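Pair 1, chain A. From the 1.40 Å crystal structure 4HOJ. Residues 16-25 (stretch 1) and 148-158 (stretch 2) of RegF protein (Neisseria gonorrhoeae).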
# COMPACT_ATOMS: atom_id res chain seq x y z
N HIS A 16 -1.33 11.45 13.29
CA HIS A 16 -1.02 10.90 14.60
C HIS A 16 -0.05 9.70 14.45
O HIS A 16 0.92 9.57 15.21
CB HIS A 16 -2.34 10.53 15.25
CG HIS A 16 -2.24 10.17 16.69
ND1 HIS A 16 -3.35 9.80 17.40
CD2 HIS A 16 -1.17 10.03 17.54
CE1 HIS A 16 -3.00 9.51 18.65
NE2 HIS A 16 -1.67 9.63 18.76
N ARG A 17 -0.25 8.87 13.41
CA ARG A 17 0.65 7.72 13.21
C ARG A 17 2.07 8.23 13.04
O ARG A 17 3.02 7.67 13.62
CB ARG A 17 0.31 6.92 11.93
CG ARG A 17 -1.01 6.27 11.88
CD ARG A 17 -1.20 5.66 10.49
NE ARG A 17 -2.30 4.69 10.45
CZ ARG A 17 -2.76 4.19 9.29
NH1 ARG A 17 -2.37 4.70 8.10
NH2 ARG A 17 -3.67 3.25 9.38
N CYS A 18 2.23 9.27 12.21
CA CYS A 18 3.58 9.77 11.90
C CYS A 18 4.21 10.46 13.10
O CYS A 18 5.39 10.27 13.38
CB CYS A 18 3.52 10.72 10.71
SG CYS A 18 2.85 9.97 9.21
N ARG A 19 3.43 11.21 13.88
CA ARG A 19 3.92 11.80 15.12
C ARG A 19 4.39 10.72 16.07
O ARG A 19 5.45 10.86 16.69
CB ARG A 19 2.84 12.73 15.73
CG ARG A 19 2.68 14.03 14.93
CD ARG A 19 1.63 14.92 15.60
NE ARG A 19 0.29 14.77 15.05
CZ ARG A 19 -0.76 14.23 15.69
NH1 ARG A 19 -2.00 14.36 15.16
NH2 ARG A 19 -0.62 13.63 16.85
N PHE A 20 3.63 9.63 16.16
CA PHE A 20 4.01 8.53 17.04
C PHE A 20 5.39 7.95 16.61
O PHE A 20 6.29 7.79 17.44
CB PHE A 20 2.88 7.52 16.99
CG PHE A 20 2.97 6.39 18.00
CD1 PHE A 20 3.92 6.33 19.01
CD2 PHE A 20 2.03 5.35 17.89
CE1 PHE A 20 3.92 5.24 19.92
CE2 PHE A 20 2.01 4.29 18.77
CZ PHE A 20 2.97 4.21 19.79
N VAL A 21 5.57 7.68 15.31
CA VAL A 21 6.86 7.18 14.85
C VAL A 21 7.97 8.17 15.16
O VAL A 21 9.04 7.75 15.60
CB VAL A 21 6.86 6.83 13.33
CG1 VAL A 21 8.28 6.44 12.86
CG2 VAL A 21 5.93 5.68 13.03
N LEU A 22 7.75 9.45 14.90
CA LEU A 22 8.81 10.43 15.09
C LEU A 22 9.27 10.48 16.52
O LEU A 22 10.47 10.51 16.79
CB LEU A 22 8.38 11.80 14.55
CG LEU A 22 8.34 11.86 13.02
CD1 LEU A 22 7.49 13.05 12.59
CD2 LEU A 22 9.75 11.96 12.47
N TYR A 23 8.33 10.44 17.47
CA TYR A 23 8.73 10.42 18.87
C TYR A 23 9.34 9.10 19.32
O TYR A 23 10.22 9.10 20.18
CB TYR A 23 7.57 10.86 19.75
CG TYR A 23 7.35 12.36 19.74
CD1 TYR A 23 8.24 13.18 20.41
CD2 TYR A 23 6.30 12.95 19.06
CE1 TYR A 23 8.06 14.54 20.42
CE2 TYR A 23 6.11 14.33 19.06
CZ TYR A 23 7.01 15.10 19.74
OH TYR A 23 6.91 16.48 19.80
N GLU A 24 8.95 7.99 18.67
CA GLU A 24 9.62 6.72 19.01
C GLU A 24 11.09 6.76 18.57
O GLU A 24 11.92 6.20 19.25
CB GLU A 24 8.93 5.50 18.33
CG GLU A 24 7.58 5.08 18.94
CD GLU A 24 7.76 4.29 20.23
OE1 GLU A 24 8.82 3.63 20.39
OE2 GLU A 24 6.87 4.32 21.08
N LYS A 25 11.40 7.39 17.43
CA LYS A 25 12.79 7.47 16.96
C LYS A 25 13.59 8.50 17.70
O LYS A 25 14.82 8.38 17.78
CB LYS A 25 12.80 7.77 15.46
CG LYS A 25 12.14 6.70 14.60
CD LYS A 25 12.96 5.40 14.63
CE LYS A 25 12.44 4.44 13.52
NZ LYS A 25 13.37 3.29 13.26
N ASP A 148 7.11 -8.32 20.15
CA ASP A 148 7.79 -7.03 19.93
C ASP A 148 6.90 -5.94 19.29
O ASP A 148 6.24 -6.15 18.29
CB ASP A 148 9.04 -7.20 19.08
CG ASP A 148 10.00 -8.18 19.69
OD1 ASP A 148 10.49 -7.88 20.78
OD2 ASP A 148 10.20 -9.25 19.10
N PHE A 149 6.93 -4.76 19.89
CA PHE A 149 6.26 -3.57 19.36
C PHE A 149 6.75 -3.29 17.97
O PHE A 149 7.94 -3.37 17.70
CB PHE A 149 6.62 -2.40 20.27
CG PHE A 149 6.07 -1.07 19.81
CD1 PHE A 149 4.73 -0.78 19.96
CD2 PHE A 149 6.90 -0.11 19.21
CE1 PHE A 149 4.24 0.47 19.56
CE2 PHE A 149 6.42 1.14 18.81
CZ PHE A 149 5.08 1.42 18.96
N SER A 150 5.84 -2.90 17.07
CA SER A 150 6.23 -2.65 15.68
C SER A 150 5.43 -1.56 15.04
O SER A 150 4.48 -1.02 15.64
CB SER A 150 6.08 -3.89 14.75
OG SER A 150 4.71 -4.16 14.53
N MET A 151 5.81 -1.25 13.80
CA MET A 151 5.10 -0.23 13.01
C MET A 151 3.63 -0.60 12.81
O MET A 151 2.78 0.24 12.58
CB MET A 151 5.76 -0.18 11.63
CG MET A 151 5.17 0.95 10.87
SD MET A 151 5.82 2.45 11.58
CE MET A 151 7.42 2.49 10.78
N ILE A 152 3.33 -1.89 12.89
CA ILE A 152 1.96 -2.30 12.76
C ILE A 152 1.09 -1.80 13.93
O ILE A 152 -0.05 -1.34 13.78
CB ILE A 152 1.83 -3.84 12.47
CG1 ILE A 152 2.88 -4.37 11.47
CG2 ILE A 152 0.41 -4.12 11.98
CD1 ILE A 152 3.25 -3.59 10.27
N ASP A 153 1.66 -1.87 15.12
CA ASP A 153 1.03 -1.25 16.30
C ASP A 153 0.88 0.27 16.15
O ASP A 153 -0.15 0.86 16.46
CB ASP A 153 1.86 -1.54 17.54
CG ASP A 153 2.06 -3.05 17.75
OD1 ASP A 153 1.06 -3.74 18.06
OD2 ASP A 153 3.19 -3.52 17.61
N VAL A 154 1.90 0.89 15.59
CA VAL A 154 1.85 2.32 15.36
C VAL A 154 0.69 2.67 14.46
O VAL A 154 -0.06 3.64 14.74
CB VAL A 154 3.15 2.81 14.71
CG1 VAL A 154 3.00 4.25 14.18
CG2 VAL A 154 4.31 2.71 15.70
N ALA A 155 0.51 1.92 13.37
CA ALA A 155 -0.52 2.28 12.37
C ALA A 155 -1.95 2.17 12.99
O ALA A 155 -2.82 2.96 12.65
CB ALA A 155 -0.35 1.38 11.16
N LEU A 156 -2.16 1.20 13.87
CA LEU A 156 -3.47 0.99 14.43
C LEU A 156 -3.77 1.92 15.62
O LEU A 156 -4.92 2.25 15.86
CB LEU A 156 -3.54 -0.47 14.90
CG LEU A 156 -4.86 -0.88 15.58
CD1 LEU A 156 -6.08 -0.69 14.64
CD2 LEU A 156 -4.76 -2.36 16.01
N ALA A 157 -2.73 2.38 16.33
CA ALA A 157 -2.93 3.04 17.62
C ALA A 157 -3.86 4.26 17.52
O ALA A 157 -4.65 4.45 18.42
CB ALA A 157 -1.55 3.42 18.22
N PRO A 158 -3.76 5.13 16.52
CA PRO A 158 -4.68 6.30 16.51
C PRO A 158 -6.13 5.95 16.43
O PRO A 158 -6.97 6.72 16.94
CB PRO A 158 -4.22 7.09 15.30
CG PRO A 158 -2.70 6.67 15.17
CD PRO A 158 -2.79 5.20 15.41

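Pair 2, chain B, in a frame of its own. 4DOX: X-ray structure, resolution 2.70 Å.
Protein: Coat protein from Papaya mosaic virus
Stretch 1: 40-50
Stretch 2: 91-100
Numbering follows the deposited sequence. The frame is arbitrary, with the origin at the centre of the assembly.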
# COMPACT_ATOMS: atom_id res chain seq x y z
N LYS B 40 3.24 4.39 -11.68
CA LYS B 40 2.74 4.93 -12.95
C LYS B 40 2.19 3.83 -13.85
O LYS B 40 1.20 4.04 -14.56
CB LYS B 40 3.90 5.60 -13.71
CG LYS B 40 3.69 7.02 -14.17
CD LYS B 40 2.57 7.19 -15.16
CE LYS B 40 2.05 8.66 -15.10
NZ LYS B 40 0.75 8.81 -15.79
N SER B 41 2.86 2.67 -13.87
CA SER B 41 2.39 1.59 -14.72
C SER B 41 0.99 1.15 -14.28
O SER B 41 0.09 0.96 -15.15
CB SER B 41 3.33 0.40 -14.67
OG SER B 41 4.55 0.70 -15.28
N VAL B 42 0.81 0.98 -12.95
CA VAL B 42 -0.45 0.54 -12.39
C VAL B 42 -1.59 1.46 -12.80
O VAL B 42 -2.60 0.98 -13.34
CB VAL B 42 -0.42 0.37 -10.85
CG1 VAL B 42 -1.84 -0.00 -10.35
CG2 VAL B 42 0.65 -0.69 -10.39
N SER B 43 -1.45 2.77 -12.60
CA SER B 43 -2.52 3.69 -13.02
C SER B 43 -2.69 3.82 -14.52
O SER B 43 -3.80 4.05 -14.99
CB SER B 43 -2.40 5.08 -12.41
OG SER B 43 -1.13 5.64 -12.70
N THR B 44 -1.61 3.65 -15.29
CA THR B 44 -1.72 3.71 -16.75
C THR B 44 -2.57 2.55 -17.22
O THR B 44 -3.52 2.71 -18.01
CB THR B 44 -0.31 3.73 -17.48
OG1 THR B 44 0.43 4.91 -17.11
CG2 THR B 44 -0.47 3.72 -18.96
N LEU B 45 -2.23 1.38 -16.71
CA LEU B 45 -2.97 0.18 -17.06
C LEU B 45 -4.42 0.22 -16.55
O LEU B 45 -5.32 -0.31 -17.19
CB LEU B 45 -2.23 -1.04 -16.54
CG LEU B 45 -1.36 -1.68 -17.64
CD1 LEU B 45 -0.10 -0.92 -18.02
CD2 LEU B 45 -1.01 -3.08 -17.19
N MET B 46 -4.63 0.89 -15.41
CA MET B 46 -5.95 1.01 -14.84
C MET B 46 -6.82 1.86 -15.74
O MET B 46 -7.98 1.53 -15.98
CB MET B 46 -5.88 1.65 -13.47
CG MET B 46 -5.70 0.66 -12.37
SD MET B 46 -5.45 1.47 -10.79
CE MET B 46 -7.10 1.53 -10.08
N VAL B 47 -6.25 2.97 -16.20
CA VAL B 47 -6.96 3.84 -17.11
C VAL B 47 -7.26 3.07 -18.40
O VAL B 47 -8.37 3.13 -18.89
CB VAL B 47 -6.22 5.24 -17.30
CG1 VAL B 47 -6.71 6.03 -18.55
CG2 VAL B 47 -6.37 6.10 -16.03
N ALA B 48 -6.31 2.30 -18.91
CA ALA B 48 -6.53 1.54 -20.12
C ALA B 48 -7.62 0.49 -19.95
O ALA B 48 -8.34 0.16 -20.88
CB ALA B 48 -5.27 0.92 -20.57
N ALA B 49 -7.72 -0.04 -18.74
CA ALA B 49 -8.73 -1.01 -18.38
C ALA B 49 -10.07 -0.36 -18.19
O ALA B 49 -11.04 -1.04 -17.92
CB ALA B 49 -8.33 -1.71 -17.15
N LYS B 50 -10.20 0.97 -18.52
CA LYS B 50 -11.41 1.74 -18.31
C LYS B 50 -11.82 2.31 -16.95
O LYS B 50 -12.96 2.54 -16.70
CB LYS B 50 -12.56 1.08 -19.03
CG LYS B 50 -12.64 1.37 -20.49
CD LYS B 50 -11.68 0.59 -21.30
CE LYS B 50 -12.02 0.59 -22.72
NZ LYS B 50 -13.23 -0.21 -22.99
N GLN B 91 -9.11 -8.46 -10.86
CA GLN B 91 -8.52 -7.86 -12.07
C GLN B 91 -7.56 -6.72 -11.73
O GLN B 91 -6.46 -6.65 -12.30
CB GLN B 91 -9.59 -7.42 -13.05
CG GLN B 91 -10.29 -8.61 -13.68
CD GLN B 91 -11.37 -8.20 -14.69
OE1 GLN B 91 -12.56 -8.01 -14.34
NE2 GLN B 91 -10.95 -8.02 -15.94
N LEU B 92 -7.95 -5.89 -10.77
CA LEU B 92 -7.11 -4.79 -10.31
C LEU B 92 -5.85 -5.33 -9.69
O LEU B 92 -4.78 -4.80 -9.95
CB LEU B 92 -7.83 -3.90 -9.30
CG LEU B 92 -9.03 -3.06 -9.79
CD1 LEU B 92 -9.62 -2.21 -8.61
CD2 LEU B 92 -8.63 -2.17 -11.00
N ALA B 93 -5.97 -6.41 -8.91
CA ALA B 93 -4.83 -7.06 -8.31
C ALA B 93 -3.86 -7.56 -9.39
O ALA B 93 -2.60 -7.47 -9.22
CB ALA B 93 -5.27 -8.20 -7.44
N SER B 94 -4.39 -8.08 -10.49
CA SER B 94 -3.52 -8.54 -11.55
C SER B 94 -2.80 -7.35 -12.20
O SER B 94 -1.61 -7.42 -12.51
CB SER B 94 -4.32 -9.34 -12.55
OG SER B 94 -4.75 -10.54 -11.96
N ILE B 95 -3.53 -6.25 -12.39
CA ILE B 95 -2.99 -5.04 -12.94
C ILE B 95 -1.85 -4.58 -12.03
O ILE B 95 -0.76 -4.27 -12.51
CB ILE B 95 -4.07 -3.96 -13.07
CG1 ILE B 95 -4.94 -4.25 -14.27
CG2 ILE B 95 -3.44 -2.61 -13.28
CD1 ILE B 95 -6.13 -3.33 -14.38
N VAL B 96 -2.10 -4.56 -10.71
CA VAL B 96 -1.01 -4.24 -9.78
C VAL B 96 0.24 -5.12 -10.05
O VAL B 96 1.33 -4.61 -10.29
CB VAL B 96 -1.43 -4.37 -8.29
CG1 VAL B 96 -0.19 -4.16 -7.34
CG2 VAL B 96 -2.62 -3.39 -7.95
N LYS B 97 0.06 -6.44 -10.04
CA LYS B 97 1.16 -7.37 -10.32
C LYS B 97 1.83 -7.20 -11.68
O LYS B 97 3.02 -7.46 -11.82
CB LYS B 97 0.69 -8.80 -10.12
CG LYS B 97 0.33 -9.11 -8.70
CD LYS B 97 -0.46 -10.40 -8.64
CE LYS B 97 -0.76 -10.68 -7.20
NZ LYS B 97 -1.39 -12.00 -6.98
N ALA B 98 1.08 -6.73 -12.68
CA ALA B 98 1.61 -6.46 -14.00
C ALA B 98 2.65 -5.35 -14.01
O ALA B 98 3.48 -5.26 -14.92
CB ALA B 98 0.49 -6.16 -14.94
N SER B 99 2.68 -4.51 -13.00
CA SER B 99 3.66 -3.42 -12.99
C SER B 99 4.98 -3.90 -12.43
O SER B 99 5.98 -3.22 -12.55
CB SER B 99 3.20 -2.27 -12.12
OG SER B 99 3.26 -2.69 -10.77
N GLY B 100 4.97 -5.05 -11.77
CA GLY B 100 6.18 -5.68 -11.30
C GLY B 100 6.39 -5.43 -9.83
O GLY B 100 7.38 -5.86 -9.27

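The sharpest difference lies where the two helices come close: pair 1 places a charged side chain there and hydrogen-bonds it across the contact, whereas pair 2 places a valine at the matching position and has no hydrogen bond between its stretches. In pair 1, Arg A17 NE donates to Ala A155 O at 2.8 Å, and Arg A17 NH2 adds a weak bond to Ala A155 O at 3.4 Å. The CA-to-CB bond of Arg A17 points sideways, but the extended chain (m, t, t) brings its end nearer to the other helix, and one face of the guanidinium lies over Ala A155 CB. Its counterpart, Val B42, also sets out sideways and packs by its methyl groups: CG1 lies 4.2 Å from Val B96 CG2, and CG2 lies 3.3 Å from Ser B99 OG. That hydroxyl donates within its own stretch, to Val B96 O at 2.8 Å.

The backbones are nearly the same. In both pairs the helix axes approach to 8.5 Å with 137° between their N-to-C directions, and 14 central residues superpose with an RMSD of 0.4 Å. Arg A17 and Ala A155 (CA to CA 5.6 Å) match Val B42 and Val B96 (CA to CA 5.5 Å).

One turn on, Phe A20 matches Leu B45, and in both the CA-to-CB bond points toward the other stretch. The phenylalanine ring has Val A154 CG2 over one face, and its CE2 meets Ala A157 CB at 3.7 Å; its CZ also reaches Phe A149 CZ at 3.6 Å, in an oblique aromatic pair. The smaller Leu B45 uses the equivalent neighbours, with CB 3.8 Å from Ile B95 CG2 and CD2 4.1 Å from Ala B98 CB.

Val A154 matches Ile B95, and each touches several residues of the other stretch. Val A154 CG1 touches Val A21 CG2 at 3.5 Å; Ile B95 CG2 meets Met B46 CG at 4.1 Å, while its longer branch carries CD1 to 3.9 Å from Ala B49 CB. Methionine changes sides: Val A21 CG2 packs on Met A151 SD at 3.5 Å, whereas Met B46 CE packs on Leu B92 CD2 at 4.1 Å.

Beside Arg A17, His A16 matches Ser B41, and Pro A158 matches Ser B99 more loosely (CA atoms 1.3 Å apart). Pro A158 CG sits over the imidazole face, 4.1 Å from the ring centroid; the serines merely bring Ser B41 CB within 3.7 Å of Ser B99 CB.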